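Local coordinates for uncharacterized protein (Bacteroides ovatus, PDB 3NQK) that is of unknown function but combines a DUF4973 region of the immunoglobulin-like E-set clan with a BT_3044-like C-terminal region, at residues Thr86-Glu89 with Glu90-Glu94; Ile119-Leu122 with Glu123-Leu127. All coordinates share one frame; numbering follows the deposited sequence.

Contact 1 of 2, residues Thr86-Glu89 with Glu90-Glu94. With EDO (1,2-ethanediol), chain C.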
loop_
_atom_site.group_PDB
_atom_site.type_symbol
_atom_site.label_atom_id
_atom_site.label_comp_id
_atom_site.label_asym_id
_atom_site.label_seq_id
_atom_site.Cartn_x
_atom_site.Cartn_y
_atom_site.Cartn_z
ATOM N N THR A 86 -15.801 22.293 -10.114
ATOM C CA THR A 86 -15.869 22.319 -11.546
ATOM C C THR A 86 -15.683 20.926 -12.112
ATOM O O THR A 86 -14.781 20.216 -11.727
ATOM C CB THR A 86 -14.830 23.232 -12.100
ATOM O OG1 THR A 86 -15.025 24.542 -11.558
ATOM C CG2 THR A 86 -14.917 23.286 -13.640
ATOM N N GLU A 87 -16.581 20.531 -13.009
ATOM C CA GLU A 87 -16.535 19.206 -13.586
ATOM C C GLU A 87 -15.237 19.019 -14.324
ATOM O O GLU A 87 -14.849 19.857 -15.088
ATOM C CB GLU A 87 -17.706 18.993 -14.528
ATOM C CG GLU A 87 -17.744 17.599 -15.144
ATOM C CD GLU A 87 -18.883 17.424 -16.130
ATOM O OE1 GLU A 87 -19.878 18.179 -16.038
ATOM O OE2 GLU A 87 -18.793 16.513 -16.977
HETATM N N MSE A 88 -14.546 17.925 -14.049
HETATM C CA MSE A 88 -13.287 17.659 -14.708
HETATM C C MSE A 88 -13.463 17.563 -16.217
HETATM O O MSE A 88 -14.480 17.050 -16.715
HETATM C CB MSE A 88 -12.675 16.388 -14.190
HETATM C CG MSE A 88 -11.278 16.192 -14.644
HETATM SE SE MSE A 88 -10.315 15.165 -13.388
HETATM C CE MSE A 88 -8.542 15.303 -14.141
ATOM N N GLU A 89 -12.458 18.048 -16.938
ATOM C CA GLU A 89 -12.513 18.128 -18.397
ATOM C C GLU A 89 -12.413 16.740 -19.002
ATOM O O GLU A 89 -11.673 15.904 -18.508
ATOM C CB GLU A 89 -11.366 19.033 -18.919
ATOM C CG GLU A 89 -11.442 20.513 -18.431
ATOM C CD GLU A 89 -10.130 21.314 -18.682
ATOM O OE1 GLU A 89 -9.035 20.859 -18.230
ATOM O OE2 GLU A 89 -10.217 22.421 -19.267
ATOM N N GLU A 90 -13.143 16.505 -20.086
ATOM C CA GLU A 90 -13.160 15.178 -20.733
ATOM C C GLU A 90 -11.797 14.757 -21.291
ATOM O O GLU A 90 -11.514 13.574 -21.404
ATOM C CB GLU A 90 -14.209 15.138 -21.843
ATOM C CG GLU A 90 -15.655 15.326 -21.330
ATOM C CD GLU A 90 -16.715 15.189 -22.435
ATOM O OE1 GLU A 90 -16.349 14.838 -23.587
ATOM O OE2 GLU A 90 -17.912 15.432 -22.143
ATOM N N ASP A 91 -10.957 15.723 -21.618
ATOM C CA ASP A 91 -9.640 15.420 -22.168
ATOM C C ASP A 91 -8.642 15.011 -21.077
ATOM O O ASP A 91 -7.536 14.579 -21.385
ATOM C CB ASP A 91 -9.096 16.625 -22.980
ATOM C CG ASP A 91 -8.790 17.869 -22.097
ATOM O OD1 ASP A 91 -7.800 17.841 -21.325
ATOM O OD2 ASP A 91 -9.485 18.903 -22.263
ATOM N N LYS A 92 -9.058 15.105 -19.807
ATOM C CA LYS A 92 -8.151 14.862 -18.681
ATOM C C LYS A 92 -8.299 13.472 -18.026
ATOM O O LYS A 92 -7.516 13.130 -17.129
ATOM C CB LYS A 92 -8.341 15.949 -17.602
ATOM C CG LYS A 92 -7.959 17.410 -18.044
ATOM C CD LYS A 92 -6.427 17.587 -18.278
ATOM C CE LYS A 92 -6.036 19.081 -18.518
ATOM N NZ LYS A 92 -6.631 19.660 -19.773
ATOM N N TYR A 93 -9.279 12.670 -18.478
ATOM C CA TYR A 93 -9.526 11.340 -17.874
ATOM C C TYR A 93 -10.190 10.343 -18.837
ATOM O O TYR A 93 -10.882 10.729 -19.754
ATOM C CB TYR A 93 -10.418 11.489 -16.647
ATOM C CG TYR A 93 -11.845 11.825 -16.995
ATOM C CD1 TYR A 93 -12.744 10.830 -17.374
ATOM C CD2 TYR A 93 -12.278 13.134 -17.014
ATOM C CE1 TYR A 93 -14.034 11.138 -17.732
ATOM C CE2 TYR A 93 -13.574 13.453 -17.364
ATOM C CZ TYR A 93 -14.449 12.455 -17.712
ATOM O OH TYR A 93 -15.724 12.776 -18.081
ATOM N N GLU A 94 -10.005 9.054 -18.558
ATOM C CA GLU A 94 -10.693 7.963 -19.288
ATOM C C GLU A 94 -10.960 6.829 -18.319
ATOM O O GLU A 94 -10.165 6.577 -17.446
ATOM C CB GLU A 94 -9.820 7.419 -20.451
ATOM C CG GLU A 94 -9.599 8.407 -21.652
ATOM C CD GLU A 94 -10.837 8.521 -22.590
ATOM O OE1 GLU A 94 -11.919 7.990 -22.240
ATOM O OE2 GLU A 94 -10.710 9.145 -23.670
HETATM C C1 EDO C . -15.215 7.696 -20.085
HETATM O O1 EDO C . -13.856 7.458 -20.503
HETATM C C2 EDO C . -16.152 6.669 -20.735
HETATM O O2 EDO C . -17.080 6.155 -19.763
#

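Contact 2 of 2, residues Ile119-Leu122 with Glu123-Leu127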
loop_
_atom_site.group_PDB
_atom_site.type_symbol
_atom_site.label_atom_id
_atom_site.label_comp_id
_atom_site.label_asym_id
_atom_site.label_seq_id
_atom_site.Cartn_x
_atom_site.Cartn_y
_atom_site.Cartn_z
ATOM N N ILE A 119 -2.785 20.703 -16.355
ATOM C CA ILE A 119 -3.970 20.889 -15.517
ATOM C C ILE A 119 -3.829 22.236 -14.797
ATOM O O ILE A 119 -2.745 22.598 -14.348
ATOM C CB ILE A 119 -4.142 19.732 -14.470
ATOM C CG1 ILE A 119 -5.515 19.792 -13.793
ATOM C CG2 ILE A 119 -3.069 19.800 -13.421
ATOM C CD1 ILE A 119 -6.635 19.408 -14.663
ATOM N N ASP A 120 -4.904 23.003 -14.769
ATOM C CA ASP A 120 -4.905 24.284 -14.094
ATOM C C ASP A 120 -5.564 24.120 -12.761
ATOM O O ASP A 120 -6.771 24.014 -12.680
ATOM C CB ASP A 120 -5.670 25.320 -14.927
ATOM C CG ASP A 120 -5.663 26.692 -14.296
ATOM O OD1 ASP A 120 -5.178 26.822 -13.150
ATOM O OD2 ASP A 120 -6.119 27.645 -14.949
HETATM N N MSE A 121 -4.781 24.128 -11.699
HETATM C CA MSE A 121 -5.335 23.870 -10.366
HETATM C C MSE A 121 -5.918 25.080 -9.721
HETATM O O MSE A 121 -6.104 25.105 -8.514
HETATM C CB MSE A 121 -4.291 23.278 -9.464
HETATM C CG MSE A 121 -3.831 21.927 -9.904
HETATM SE SE MSE A 121 -5.289 20.682 -10.110
HETATM C CE MSE A 121 -6.191 20.971 -8.386
ATOM N N LEU A 122 -6.230 26.092 -10.507
ATOM C CA LEU A 122 -7.021 27.183 -9.998
ATOM C C LEU A 122 -8.419 26.631 -9.662
ATOM O O LEU A 122 -9.094 27.125 -8.764
ATOM C CB LEU A 122 -7.123 28.333 -11.021
ATOM C CG LEU A 122 -8.158 29.417 -10.657
ATOM C CD1 LEU A 122 -7.845 30.736 -11.289
ATOM C CD2 LEU A 122 -9.552 28.960 -11.048
ATOM N N GLU A 123 -8.831 25.587 -10.389
ATOM C CA GLU A 123 -10.151 25.012 -10.223
ATOM C C GLU A 123 -10.126 23.890 -9.200
ATOM O O GLU A 123 -9.104 23.188 -9.046
ATOM C CB GLU A 123 -10.673 24.458 -11.560
ATOM C CG GLU A 123 -10.637 25.461 -12.754
ATOM C CD GLU A 123 -11.734 26.523 -12.698
ATOM O OE1 GLU A 123 -12.762 26.303 -12.022
ATOM O OE2 GLU A 123 -11.572 27.565 -13.365
ATOM N N LYS A 124 -11.235 23.759 -8.459
ATOM C CA LYS A 124 -11.463 22.611 -7.601
ATOM C C LYS A 124 -12.129 21.520 -8.453
ATOM O O LYS A 124 -13.359 21.462 -8.565
ATOM C CB LYS A 124 -12.357 22.989 -6.410
ATOM C CG LYS A 124 -11.676 23.913 -5.389
ATOM C CD LYS A 124 -12.474 24.018 -4.060
ATOM C CE LYS A 124 -13.839 24.685 -4.259
ATOM N NZ LYS A 124 -14.475 25.076 -2.953
ATOM N N TRP A 125 -11.308 20.685 -9.077
ATOM C CA TRP A 125 -11.803 19.683 -10.029
ATOM C C TRP A 125 -12.511 18.533 -9.344
ATOM O O TRP A 125 -12.051 18.020 -8.324
ATOM C CB TRP A 125 -10.657 19.135 -10.854
ATOM C CG TRP A 125 -9.955 20.166 -11.669
ATOM C CD1 TRP A 125 -8.717 20.658 -11.457
ATOM C CD2 TRP A 125 -10.462 20.837 -12.827
ATOM N NE1 TRP A 125 -8.399 21.567 -12.425
ATOM C CE2 TRP A 125 -9.466 21.710 -13.265
ATOM C CE3 TRP A 125 -11.649 20.756 -13.546
ATOM C CZ2 TRP A 125 -9.625 22.517 -14.375
ATOM C CZ3 TRP A 125 -11.810 21.557 -14.637
ATOM C CH2 TRP A 125 -10.800 22.425 -15.050
ATOM N N VAL A 126 -13.628 18.117 -9.921
ATOM C CA VAL A 126 -14.367 16.979 -9.416
ATOM C C VAL A 126 -14.854 16.116 -10.562
ATOM O O VAL A 126 -15.284 16.625 -11.598
ATOM C CB VAL A 126 -15.538 17.417 -8.556
ATOM C CG1 VAL A 126 -16.377 16.220 -8.145
ATOM C CG2 VAL A 126 -15.019 18.166 -7.320
ATOM N N LEU A 127 -14.682 14.811 -10.403
ATOM C CA LEU A 127 -15.129 13.822 -11.377
ATOM C C LEU A 127 -16.283 13.079 -10.775
ATOM O O LEU A 127 -16.089 12.249 -9.883
ATOM C CB LEU A 127 -13.995 12.842 -11.695
ATOM C CG LEU A 127 -14.325 11.730 -12.681
ATOM C CD1 LEU A 127 -14.790 12.311 -13.978
ATOM C CD2 LEU A 127 -13.102 10.833 -12.906
#

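Contact 1 of 2, residues Thr86-Glu89 with Glu90-Glu94
Lys92 runs alongside Glu89, both side chains pointing the same way across a type I beta turn. The turn spans Glu89 to Lys92 and joins the short strands 86-87 and 93-94. It is closed by Lys92 N to Glu89 O at 3.0 Å, with an N-H...O angle of 158°. The lysine chain bends at chi2 and again at chi4 (-64°), which brings its amine back to the carboxylates of Glu89 and Asp91. There Lys92 NZ forms a salt bridge with Glu89 OE1 at 3.1 Å, reaching that oxygen from above the carboxylate plane. The same amine meets Asp91 OD1 on its syn lone pair, at 2.7 Å. One ammonium thus ties together two carboxylates that would otherwise probably repel each other.

On the buried side, selenomethionine Met88 crosses Lys92 at about a right angle, with Met88 CE 3.5 Å from Lys92 CB. Met88 CG packs against Tyr93 CD2. The tyrosine also reaches Phe114 of strand 107-115 and Leu127 of strand 125-133. Glu94 OE1 accepts a hydrogen bond from O1 of a 1,2-ethanediol, probably from the crystallisation liquor. At the edge of the Tyr93 ring, near its plane, Met88 O lies 3.8 Å from Tyr93 CE2.

Contact 2 of 2, residues Ile119-Leu122 with Glu123-Leu127
Glu123 follows a tight turn that starts at Asp120, and its backbone N makes a weak hydrogen bond to Asp120 O at 3.5 Å. Within the turn, Leu122 N donates to Asp120 OD1 at 2.9 Å, which makes an Asx turn. Asp120 OD1 also has a salt bridge to Lys219. The Glu123 chain bends at chi2 (-75°), and its carboxylate comes beside Leu122, with OE2 3.4 Å from Leu122 CD2. Glu123 OE1 is hydrogen-bonded to Thr86 OG1.

Lys124 turns away from the loop and bonds through NZ to Leu83 O. Trp125 lies on strand 125-133 and points toward the loop. Its NE1 donates to Asp120 O at 3.0 Å, from above the carbonyl plane. Ile119 CD1 makes a CH-pi contact over one face, 4.0 Å from the centroid of the five-membered ring. Glu123 CB covers the opposite face, off toward the rim. Selenomethionine Met121 sets its SE at the ring edge, 3.7 Å from Trp125 CD1, in a Met-aromatic contact.

Asp120 O takes two donors, the indole N-H at a bent 140° and the weak one from Glu123 N. The indole has its N-H bonded and aliphatic carbon on both faces, which should hold its orientation against the loop.

In the fold
Both contacts are local turns within the DUF4973 range, with centres about 9 Å apart. They meet through parallel strands 86-87 and 125-133, where Met88 N probably bonds to Val126 O. Glu87 O and Thr86 O pack against the Trp125 ring. Contact 1 has charged groups on its more exposed side and apolar side chains directed inward. In contact 2 none of the touching residues is fully exposed, and an aromatic ring dominates. Its centre lies about 7 Å from the centre of the chain, that of contact 1 about 15 Å. The 119-122 loop also meets helix 212-215 and Lys219, in the BT_3044-like range. Both contacts reach strand 107-115 and helix 65-76; contact 1 adds strand 57-63.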